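Local structure of methylated RNA-binding protein 1 (Saccharomyces cerevisiae S288c, 4RCM) at residues W106-L117 with L150-F161; L117-N125 with Q137-I147. The protein reads N6-methyladenosine in RNA through its YTH domain, the part present here, and lowers the stability of PHO4 mRNA by binding its 3'-UTR. All blocks are in the same frame, centred on the assembly; numbering follows the deposited sequence.

Contact 1. Residues W106-L117 with L150-F161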
loop_
_atom_site.group_PDB
_atom_site.type_symbol
_atom_site.label_atom_id
_atom_site.label_comp_id
_atom_site.label_asym_id
_atom_site.label_seq_id
_atom_site.Cartn_x
_atom_site.Cartn_y
_atom_site.Cartn_z
ATOM N N TRP A 106 -6.138 -6.285 2.472
ATOM C CA TRP A 106 -5.400 -6.407 1.225
ATOM C C TRP A 106 -6.452 -6.626 0.160
ATOM O O TRP A 106 -7.130 -7.654 0.182
ATOM C CB TRP A 106 -4.396 -7.552 1.342
ATOM C CG TRP A 106 -3.136 -7.118 2.037
ATOM C CD1 TRP A 106 -2.974 -6.852 3.377
ATOM C CD2 TRP A 106 -1.912 -6.739 1.412
ATOM N NE1 TRP A 106 -1.703 -6.417 3.613
ATOM C CE2 TRP A 106 -1.029 -6.341 2.419
ATOM C CE3 TRP A 106 -1.471 -6.727 0.097
ATOM C CZ2 TRP A 106 0.277 -5.935 2.155
ATOM C CZ3 TRP A 106 -0.167 -6.327 -0.155
ATOM C CH2 TRP A 106 0.685 -5.931 0.868
ATOM N N VAL A 107 -6.693 -5.624 -0.666
ATOM C CA VAL A 107 -7.714 -5.718 -1.739
ATOM C C VAL A 107 -7.143 -6.386 -2.995
ATOM O O VAL A 107 -7.845 -7.147 -3.657
ATOM C CB VAL A 107 -8.361 -4.341 -2.092
ATOM C CG1 VAL A 107 -9.184 -3.812 -0.930
ATOM C CG2 VAL A 107 -7.312 -3.295 -2.466
ATOM N N ILE A 108 -5.861 -6.130 -3.285
ATOM C CA ILE A 108 -5.175 -6.717 -4.456
ATOM C C ILE A 108 -3.813 -7.315 -4.119
ATOM O O ILE A 108 -2.994 -6.689 -3.486
ATOM C CB ILE A 108 -4.969 -5.683 -5.599
ATOM C CG1 ILE A 108 -6.299 -5.195 -6.141
ATOM C CG2 ILE A 108 -4.119 -6.279 -6.768
ATOM C CD1 ILE A 108 -6.208 -3.863 -6.871
ATOM N N VAL A 109 -3.530 -8.534 -4.620
ATOM C CA VAL A 109 -2.269 -9.188 -4.311
ATOM C C VAL A 109 -1.767 -9.764 -5.612
ATOM O O VAL A 109 -2.369 -10.704 -6.109
ATOM C CB VAL A 109 -2.431 -10.328 -3.291
ATOM C CG1 VAL A 109 -1.101 -11.044 -3.059
ATOM C CG2 VAL A 109 -2.973 -9.790 -1.987
ATOM N N ARG A 110 -0.761 -9.100 -6.192
ATOM C CA ARG A 110 -0.124 -9.492 -7.427
ATOM C C ARG A 110 1.010 -8.507 -7.660
ATOM O O ARG A 110 0.972 -7.390 -7.201
ATOM C CB ARG A 110 -1.066 -9.482 -8.633
ATOM C CG ARG A 110 -1.806 -8.164 -8.918
ATOM C CD ARG A 110 -1.145 -7.196 -9.921
ATOM N NE ARG A 110 -0.619 -7.839 -11.141
ATOM C CZ ARG A 110 -1.231 -7.927 -12.324
ATOM N NH1 ARG A 110 -2.473 -7.472 -12.529
ATOM N NH2 ARG A 110 -0.609 -8.533 -13.306
ATOM N N ASP A 111 2.022 -8.937 -8.364
ATOM C CA ASP A 111 3.159 -8.043 -8.680
ATOM C C ASP A 111 2.890 -7.221 -9.945
ATOM O O ASP A 111 2.279 -7.681 -10.878
ATOM C CB ASP A 111 4.443 -8.865 -8.870
ATOM C CG ASP A 111 4.996 -9.428 -7.556
ATOM O OD1 ASP A 111 4.523 -9.094 -6.420
ATOM O OD2 ASP A 111 5.943 -10.237 -7.659
ATOM N N ILE A 112 3.351 -6.000 -9.950
ATOM C CA ILE A 112 3.448 -5.241 -11.180
ATOM C C ILE A 112 4.958 -5.036 -11.446
ATOM O O ILE A 112 5.683 -4.621 -10.549
ATOM C CB ILE A 112 2.707 -3.908 -11.039
ATOM C CG1 ILE A 112 1.177 -4.119 -11.012
ATOM C CG2 ILE A 112 3.152 -2.917 -12.108
ATOM C CD1 ILE A 112 0.523 -4.836 -12.186
ATOM N N ASN A 113 5.439 -5.323 -12.659
ATOM C CA ASN A 113 6.864 -5.091 -12.960
ATOM C C ASN A 113 7.245 -3.597 -12.862
ATOM O O ASN A 113 6.501 -2.761 -13.326
ATOM C CB ASN A 113 7.206 -5.625 -14.346
ATOM C CG ASN A 113 6.867 -7.102 -14.501
ATOM O OD1 ASN A 113 7.050 -7.907 -13.576
ATOM N ND2 ASN A 113 6.367 -7.467 -15.674
ATOM N N ASN A 114 8.387 -3.283 -12.242
ATOM C CA ASN A 114 8.899 -1.892 -12.188
ATOM C C ASN A 114 8.938 -1.234 -13.539
ATOM O O ASN A 114 8.694 -0.021 -13.670
ATOM C CB ASN A 114 10.320 -1.830 -11.630
ATOM C CG ASN A 114 10.362 -1.935 -10.127
ATOM O OD1 ASN A 114 10.464 -0.921 -9.409
ATOM N ND2 ASN A 114 10.293 -3.165 -9.629
ATOM N N ARG A 115 9.281 -2.027 -14.548
ATOM C CA ARG A 115 9.399 -1.540 -15.911
ATOM C C ARG A 115 8.154 -0.747 -16.306
ATOM O O ARG A 115 8.261 0.361 -16.822
ATOM C CB ARG A 115 9.621 -2.710 -16.878
ATOM N N SER A 116 6.975 -1.315 -16.053
ATOM C CA SER A 116 5.703 -0.658 -16.403
ATOM C C SER A 116 5.159 0.349 -15.333
ATOM O O SER A 116 4.147 0.991 -15.574
ATOM C CB SER A 116 4.645 -1.712 -16.802
ATOM O OG SER A 116 4.960 -2.976 -16.268
ATOM N N LEU A 117 5.831 0.509 -14.186
ATOM C CA LEU A 117 5.499 1.616 -13.235
ATOM C C LEU A 117 6.362 2.891 -13.350
ATOM O O LEU A 117 6.070 3.924 -12.686
ATOM C CB LEU A 117 5.587 1.117 -11.787
ATOM C CG LEU A 117 4.458 0.289 -11.211
ATOM C CD1 LEU A 117 4.884 -0.183 -9.817
ATOM C CD2 LEU A 117 3.128 1.045 -11.164
ATOM N N LEU A 150 -4.104 -0.607 -13.565
ATOM C CA LEU A 150 -3.056 -1.528 -14.026
ATOM C C LEU A 150 -3.025 -2.759 -13.115
ATOM O O LEU A 150 -2.916 -3.886 -13.584
ATOM C CB LEU A 150 -1.704 -0.799 -14.088
ATOM C CG LEU A 150 -0.465 -1.496 -14.598
ATOM C CD1 LEU A 150 -0.526 -1.756 -16.111
ATOM C CD2 LEU A 150 0.796 -0.685 -14.252
ATOM N N PHE A 151 -3.169 -2.549 -11.812
ATOM C CA PHE A 151 -3.159 -3.671 -10.864
ATOM C C PHE A 151 -4.352 -4.634 -11.110
ATOM O O PHE A 151 -4.222 -5.847 -10.863
ATOM C CB PHE A 151 -3.152 -3.186 -9.387
ATOM C CG PHE A 151 -1.765 -3.012 -8.783
ATOM C CD1 PHE A 151 -1.088 -4.107 -8.187
ATOM C CD2 PHE A 151 -1.145 -1.775 -8.752
ATOM C CE1 PHE A 151 0.185 -3.967 -7.612
ATOM C CE2 PHE A 151 0.140 -1.621 -8.198
ATOM C CZ PHE A 151 0.800 -2.719 -7.609
ATOM N N LYS A 152 -5.496 -4.080 -11.548
ATOM C CA LYS A 152 -6.734 -4.845 -11.818
ATOM C C LYS A 152 -6.671 -5.626 -13.130
ATOM O O LYS A 152 -7.607 -6.344 -13.473
ATOM C CB LYS A 152 -7.988 -3.905 -11.856
ATOM C CG LYS A 152 -8.552 -3.537 -10.501
ATOM C CD LYS A 152 -9.392 -2.263 -10.525
ATOM C CE LYS A 152 -10.855 -2.440 -10.177
ATOM N NZ LYS A 152 -11.689 -1.211 -10.375
ATOM N N THR A 153 -5.625 -5.450 -13.925
ATOM C CA THR A 153 -5.610 -6.117 -15.219
ATOM C C THR A 153 -5.328 -7.613 -15.051
ATOM O O THR A 153 -4.345 -8.000 -14.420
ATOM C CB THR A 153 -4.578 -5.519 -16.158
ATOM O OG1 THR A 153 -4.830 -4.120 -16.297
ATOM C CG2 THR A 153 -4.651 -6.203 -17.561
ATOM N N GLN A 154 -6.176 -8.442 -15.652
ATOM C CA GLN A 154 -6.058 -9.889 -15.540
ATOM C C GLN A 154 -5.025 -10.371 -16.565
ATOM O O GLN A 154 -5.386 -11.020 -17.522
ATOM C CB GLN A 154 -7.427 -10.557 -15.778
ATOM C CG GLN A 154 -7.852 -10.669 -17.240
ATOM N N ASP A 155 -3.747 -10.006 -16.364
ATOM C CA ASP A 155 -2.667 -10.308 -17.334
ATOM C C ASP A 155 -2.361 -11.784 -17.326
ATOM O O ASP A 155 -2.402 -12.438 -16.265
ATOM C CB ASP A 155 -1.373 -9.575 -16.966
ATOM C CG ASP A 155 -1.471 -8.069 -17.122
ATOM O OD1 ASP A 155 -1.612 -7.627 -18.271
ATOM O OD2 ASP A 155 -1.390 -7.322 -16.104
ATOM N N SER A 156 -1.978 -12.317 -18.486
ATOM C CA SER A 156 -1.758 -13.756 -18.597
ATOM C C SER A 156 -0.502 -14.232 -17.831
ATOM O O SER A 156 -0.433 -15.387 -17.406
ATOM C CB SER A 156 -1.728 -14.184 -20.065
ATOM O OG SER A 156 -0.858 -13.379 -20.836
ATOM N N ASP A 157 0.458 -13.323 -17.626
ATOM C CA ASP A 157 1.692 -13.605 -16.856
ATOM C C ASP A 157 1.560 -13.307 -15.340
ATOM O O ASP A 157 2.568 -13.263 -14.630
ATOM C CB ASP A 157 2.880 -12.770 -17.432
ATOM C CG ASP A 157 2.603 -11.242 -17.447
ATOM O OD1 ASP A 157 1.559 -10.795 -16.918
ATOM O OD2 ASP A 157 3.432 -10.478 -17.996
ATOM N N ILE A 158 0.344 -13.105 -14.839
ATOM C CA ILE A 158 0.200 -12.573 -13.473
ATOM C C ILE A 158 0.906 -13.446 -12.436
ATOM O O ILE A 158 0.795 -14.647 -12.485
ATOM C CB ILE A 158 -1.275 -12.395 -13.075
ATOM C CG1 ILE A 158 -1.385 -11.698 -11.716
ATOM C CG2 ILE A 158 -1.990 -13.744 -13.024
ATOM C CD1 ILE A 158 -2.760 -11.080 -11.482
ATOM N N PHE A 159 1.603 -12.797 -11.489
ATOM C CA PHE A 159 2.359 -13.465 -10.430
ATOM C C PHE A 159 2.093 -12.755 -9.125
ATOM O O PHE A 159 1.944 -11.516 -9.091
ATOM C CB PHE A 159 3.886 -13.450 -10.708
ATOM C CG PHE A 159 4.685 -14.309 -9.761
ATOM C CD1 PHE A 159 4.753 -15.701 -9.940
ATOM C CD2 PHE A 159 5.352 -13.746 -8.664
ATOM C CE1 PHE A 159 5.476 -16.509 -9.040
ATOM C CE2 PHE A 159 6.081 -14.544 -7.768
ATOM C CZ PHE A 159 6.137 -15.921 -7.948
ATOM N N SER A 160 2.082 -13.524 -8.052
ATOM C CA SER A 160 1.964 -12.937 -6.700
ATOM C C SER A 160 2.878 -13.550 -5.624
ATOM O O SER A 160 3.434 -14.651 -5.797
ATOM C CB SER A 160 0.508 -13.004 -6.231
ATOM O OG SER A 160 0.145 -14.231 -5.635
ATOM N N PHE A 161 3.000 -12.845 -4.501
ATOM C CA PHE A 161 3.730 -13.391 -3.371
ATOM C C PHE A 161 2.953 -14.512 -2.635
ATOM O O PHE A 161 3.429 -15.012 -1.609
ATOM C CB PHE A 161 4.143 -12.279 -2.380
ATOM C CG PHE A 161 2.993 -11.639 -1.570
ATOM C CD1 PHE A 161 2.255 -12.359 -0.628
ATOM C CD2 PHE A 161 2.712 -10.277 -1.700
ATOM C CE1 PHE A 161 1.250 -11.741 0.112
ATOM C CE2 PHE A 161 1.711 -9.668 -0.967
ATOM C CZ PHE A 161 0.968 -10.406 -0.069
HETATM O O HOH W 1 2.017 -9.876 -12.077
HETATM O O HOH W 2 1.689 -8.973 -14.640
HETATM O O HOH W 3 2.237 -10.068 -5.025
#

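Contact 2. Residues L117-N125 with Q137-I147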
loop_
_atom_site.group_PDB
_atom_site.type_symbol
_atom_site.label_atom_id
_atom_site.label_comp_id
_atom_site.label_asym_id
_atom_site.label_seq_id
_atom_site.Cartn_x
_atom_site.Cartn_y
_atom_site.Cartn_z
ATOM N N LEU A 117 5.831 0.509 -14.186
ATOM C CA LEU A 117 5.499 1.616 -13.235
ATOM C C LEU A 117 6.362 2.891 -13.350
ATOM O O LEU A 117 6.070 3.924 -12.686
ATOM C CB LEU A 117 5.587 1.117 -11.787
ATOM C CG LEU A 117 4.458 0.289 -11.211
ATOM C CD1 LEU A 117 4.884 -0.183 -9.817
ATOM C CD2 LEU A 117 3.128 1.045 -11.164
ATOM N N LYS A 118 7.428 2.839 -14.149
ATOM C CA LYS A 118 8.325 3.999 -14.298
ATOM C C LYS A 118 7.661 5.205 -14.956
ATOM O O LYS A 118 8.004 6.369 -14.648
ATOM C CB LYS A 118 9.576 3.613 -15.095
ATOM C CG LYS A 118 10.631 2.901 -14.259
ATOM C CD LYS A 118 11.625 2.153 -15.142
ATOM C CE LYS A 118 12.772 1.582 -14.344
ATOM N NZ LYS A 118 13.804 1.060 -15.277
ATOM N N ARG A 119 6.705 4.922 -15.844
ATOM C CA ARG A 119 5.858 5.941 -16.484
ATOM C C ARG A 119 5.222 6.967 -15.554
ATOM O O ARG A 119 4.955 8.082 -15.990
ATOM C CB ARG A 119 4.718 5.250 -17.246
ATOM N N PHE A 120 4.927 6.593 -14.299
ATOM C CA PHE A 120 4.181 7.477 -13.378
ATOM C C PHE A 120 5.033 8.416 -12.568
ATOM O O PHE A 120 5.766 7.985 -11.668
ATOM C CB PHE A 120 3.362 6.637 -12.434
ATOM C CG PHE A 120 2.401 5.763 -13.138
ATOM C CD1 PHE A 120 1.164 6.255 -13.527
ATOM C CD2 PHE A 120 2.743 4.482 -13.476
ATOM C CE1 PHE A 120 0.277 5.454 -14.207
ATOM C CE2 PHE A 120 1.865 3.668 -14.160
ATOM C CZ PHE A 120 0.622 4.144 -14.521
ATOM N N LEU A 121 4.918 9.717 -12.861
ATOM C CA LEU A 121 5.802 10.705 -12.311
ATOM C C LEU A 121 5.022 11.481 -11.276
ATOM O O LEU A 121 3.833 11.773 -11.487
ATOM C CB LEU A 121 6.336 11.615 -13.442
ATOM C CG LEU A 121 6.887 10.796 -14.611
ATOM C CD1 LEU A 121 7.422 11.679 -15.740
ATOM C CD2 LEU A 121 7.967 9.829 -14.129
ATOM N N ILE A 122 5.663 11.783 -10.156
ATOM C CA ILE A 122 4.959 12.292 -9.002
ATOM C C ILE A 122 5.305 13.759 -8.716
ATOM O O ILE A 122 6.359 14.060 -8.171
ATOM C CB ILE A 122 5.234 11.446 -7.741
ATOM C CG1 ILE A 122 4.994 9.954 -8.022
ATOM C CG2 ILE A 122 4.376 11.942 -6.569
ATOM C CD1 ILE A 122 3.589 9.621 -8.518
ATOM N N PRO A 123 4.376 14.674 -9.039
ATOM C CA PRO A 123 4.706 16.089 -8.967
ATOM C C PRO A 123 5.369 16.557 -7.658
ATOM O O PRO A 123 6.203 17.462 -7.703
ATOM C CB PRO A 123 3.343 16.773 -9.166
ATOM C CG PRO A 123 2.542 15.818 -9.959
ATOM C CD PRO A 123 3.037 14.440 -9.629
ATOM N N SER A 124 5.039 15.931 -6.530
ATOM C CA SER A 124 5.474 16.408 -5.216
ATOM C C SER A 124 6.683 15.648 -4.677
ATOM O O SER A 124 7.078 15.849 -3.521
ATOM C CB SER A 124 4.341 16.285 -4.199
ATOM O OG SER A 124 4.130 14.929 -3.845
ATOM N N ASN A 125 7.222 14.740 -5.488
ATOM C CA ASN A 125 8.548 14.184 -5.258
ATOM C C ASN A 125 9.366 14.575 -6.481
ATOM O O ASN A 125 9.713 13.742 -7.334
ATOM C CB ASN A 125 8.522 12.663 -5.057
ATOM C CG ASN A 125 9.873 12.114 -4.601
ATOM O OD1 ASN A 125 10.611 12.782 -3.867
ATOM N ND2 ASN A 125 10.203 10.895 -5.032
ATOM N N GLN A 137 4.892 8.387 0.961
ATOM C CA GLN A 137 4.797 9.396 -0.062
ATOM C C GLN A 137 3.366 9.412 -0.590
ATOM O O GLN A 137 2.865 8.352 -1.031
ATOM C CB GLN A 137 5.760 9.028 -1.221
ATOM C CG GLN A 137 5.547 9.788 -2.502
ATOM C CD GLN A 137 5.746 11.282 -2.342
ATOM O OE1 GLN A 137 4.856 12.083 -2.685
ATOM N NE2 GLN A 137 6.910 11.669 -1.841
ATOM N N GLU A 138 2.724 10.576 -0.562
ATOM C CA GLU A 138 1.351 10.687 -1.133
ATOM C C GLU A 138 1.325 10.730 -2.642
ATOM O O GLU A 138 2.149 11.404 -3.284
ATOM C CB GLU A 138 0.577 11.878 -0.615
ATOM C CG GLU A 138 -0.851 11.927 -1.166
ATOM C CD GLU A 138 -1.819 12.726 -0.331
ATOM O OE1 GLU A 138 -1.412 13.389 0.628
ATOM O OE2 GLU A 138 -3.024 12.667 -0.625
ATOM N N ILE A 139 0.335 10.042 -3.202
ATOM C CA ILE A 139 0.182 9.914 -4.632
ATOM C C ILE A 139 -1.174 10.562 -5.066
ATOM O O ILE A 139 -2.248 10.146 -4.616
ATOM C CB ILE A 139 0.189 8.443 -5.078
ATOM C CG1 ILE A 139 1.470 7.689 -4.622
ATOM C CG2 ILE A 139 -0.011 8.352 -6.576
ATOM C CD1 ILE A 139 2.779 8.130 -5.255
ATOM N N PRO A 140 -1.121 11.579 -5.934
ATOM C CA PRO A 140 -2.374 12.268 -6.339
ATOM C C PRO A 140 -3.476 11.303 -6.806
ATOM O O PRO A 140 -3.192 10.344 -7.481
ATOM C CB PRO A 140 -1.942 13.128 -7.546
ATOM C CG PRO A 140 -0.460 13.227 -7.471
ATOM C CD PRO A 140 -0.002 11.915 -6.841
ATOM N N TYR A 141 -4.734 11.625 -6.514
ATOM C CA TYR A 141 -5.851 10.744 -6.822
ATOM C C TYR A 141 -5.819 10.161 -8.231
ATOM O O TYR A 141 -5.822 8.918 -8.426
ATOM C CB TYR A 141 -7.142 11.533 -6.598
ATOM C CG TYR A 141 -8.383 10.762 -6.836
ATOM C CD1 TYR A 141 -8.892 9.868 -5.885
ATOM C CD2 TYR A 141 -9.078 10.926 -8.023
ATOM C CE1 TYR A 141 -10.079 9.158 -6.135
ATOM C CE2 TYR A 141 -10.255 10.243 -8.275
ATOM C CZ TYR A 141 -10.760 9.362 -7.348
ATOM O OH TYR A 141 -11.894 8.689 -7.710
ATOM N N SER A 142 -5.738 11.048 -9.220
ATOM C CA SER A 142 -5.799 10.581 -10.617
ATOM C C SER A 142 -4.699 9.577 -10.999
ATOM O O SER A 142 -4.999 8.598 -11.718
ATOM C CB SER A 142 -5.879 11.749 -11.615
ATOM O OG SER A 142 -4.776 12.614 -11.512
ATOM N N ILE A 143 -3.463 9.791 -10.549
ATOM C CA ILE A 143 -2.364 8.854 -10.796
ATOM C C ILE A 143 -2.669 7.550 -10.041
ATOM O O ILE A 143 -2.519 6.438 -10.580
ATOM C CB ILE A 143 -0.984 9.370 -10.266
ATOM C CG1 ILE A 143 -0.634 10.796 -10.754
ATOM C CG2 ILE A 143 0.133 8.406 -10.647
ATOM C CD1 ILE A 143 -0.659 10.940 -12.218
ATOM N N GLY A 144 -3.086 7.659 -8.777
ATOM C CA GLY A 144 -3.415 6.457 -8.035
ATOM C C GLY A 144 -4.453 5.580 -8.693
ATOM O O GLY A 144 -4.319 4.336 -8.734
ATOM N N ILE A 145 -5.482 6.221 -9.249
ATOM C CA ILE A 145 -6.545 5.491 -9.902
ATOM C C ILE A 145 -5.978 4.765 -11.111
ATOM O O ILE A 145 -6.292 3.570 -11.391
ATOM C CB ILE A 145 -7.706 6.440 -10.356
ATOM C CG1 ILE A 145 -8.510 6.926 -9.148
ATOM C CG2 ILE A 145 -8.602 5.747 -11.348
ATOM C CD1 ILE A 145 -9.295 5.835 -8.432
ATOM N N SER A 146 -5.163 5.458 -11.877
ATOM C CA SER A 146 -4.588 4.795 -13.077
ATOM C C SER A 146 -3.695 3.608 -12.662
ATOM O O SER A 146 -3.681 2.581 -13.335
ATOM C CB SER A 146 -3.825 5.796 -13.949
ATOM O OG SER A 146 -2.647 6.219 -13.299
ATOM N N ILE A 147 -2.964 3.716 -11.546
ATOM C CA ILE A 147 -2.174 2.581 -11.071
ATOM C C ILE A 147 -3.080 1.415 -10.577
ATOM O O ILE A 147 -2.815 0.253 -10.871
ATOM C CB ILE A 147 -1.081 2.977 -10.060
ATOM C CG1 ILE A 147 -0.089 3.964 -10.695
ATOM C CG2 ILE A 147 -0.245 1.749 -9.682
ATOM C CD1 ILE A 147 0.646 4.833 -9.696
HETATM O O HOH W 4 2.053 13.512 -4.625
#

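Contact 1. Residues W106-L117 with L150-F161
Arg110 and Ser160 bring their CA atoms within 4.1 Å of each other where the tail after helix 141-151 of the YTH domain comes back over strand 102-112, and a nearly straight backbone bond, Asp111 N to Phe159 O at 2.7 Å, ties tail to strand. Arg110 is the centre of the polar part. Its CG lies between the backbone N and the carbonyl carbon (chi1 55°), and further bends at chi2 and chi3 fold the chain back, so that NH1 reaches two carbonyls near the guanidinium plane, Thr153 O at 2.7 Å and Phe151 O at 2.9 Å. NH2 forms a salt bridge with Asp155 OD2, taking the anti lone pair, while NE bonds to Asp111 O. Ile158 CD1 covers one guanidinium face. Beside this network, Ile112 CG1 sits over the centre of the Phe151 ring in a CH-pi contact, 3.5 Å from the centroid. Farther along, the edge of Phe161 meets the face of Trp106, with ring planes at 86°, and Trp106 NE1 bonds to Ser32 of helix 26-35. Val109 CG1 packs over the face of that same phenylalanine, 3.7 Å from Phe161 CZ.

Contact 2. Residues L117-N125 with Q137-I147
The ring of Phe120 is laid against helix 141-151 with one face on Ile147, whose CG1 stands over the ring centre, 3.7 Å from the centroid and only 4° off the normal, a CH-pi contact. At its edge, in plane, is the CA of Leu117, the first residue of the type I turn that carries the phenylalanine. Ile143 approaches the ring obliquely through CG2, 3.7 Å from Phe120 CD1. In one of its two conformers the Ser146 hydroxyl also comes obliquely to the ring and donates to Ile143 O, a carbonyl that accepts from Ile147 N as well. Ile147 serves both ends of the turn, since its CG2 branch, anti to the backbone N, touches Leu117 CD2 while CG1 covers the ring.

Toward the start of the helix, Ile122 takes over. Its CD1 meets Ile139 CD1 at 3.7 Å, the two side chains crossing at about a right angle, and its CG2 lies near Pro140, the N-cap residue. Pro123 CD and Pro140 CG make a looser contact, 4.3 Å apart. Beyond the prolines the contact becomes polar: a water joins Ser124 OG to Glu138 O, donating to the carbonyl. Strand 138-139 is an outermost strand of the mixed sheet, beside strand 17-23, and Glu138 forms a salt bridge with Arg17. The arrangement is an apolar seam of the YTH domain, in which the turn 117-120 and the following strand 121-122, which pairs with 128-129, pack against the strand-to-helix connection and the first two turns of helix 141-151.

Both contacts use helix 141-151 and meet at Leu117, with contact 2 nested inside the chain loop that contact 1 closes. Contact 2 takes the first turns of the helix and contact 1 its end and the tail beyond; at the sheet, contact 1 engages strand 102-112 and contact 2 the edge strand 138-139. Each is partly buried, but the chemistry differs. At 106-117/150-161 a buried arginine binds carbonyls at the helix end and in the tail, and an aspartate of the tail, alongside aromatic packing. At 117-125/137-147 aliphatic side chains and one phenylalanine carry the join, and polar atoms are linked through water at its solvent-facing end.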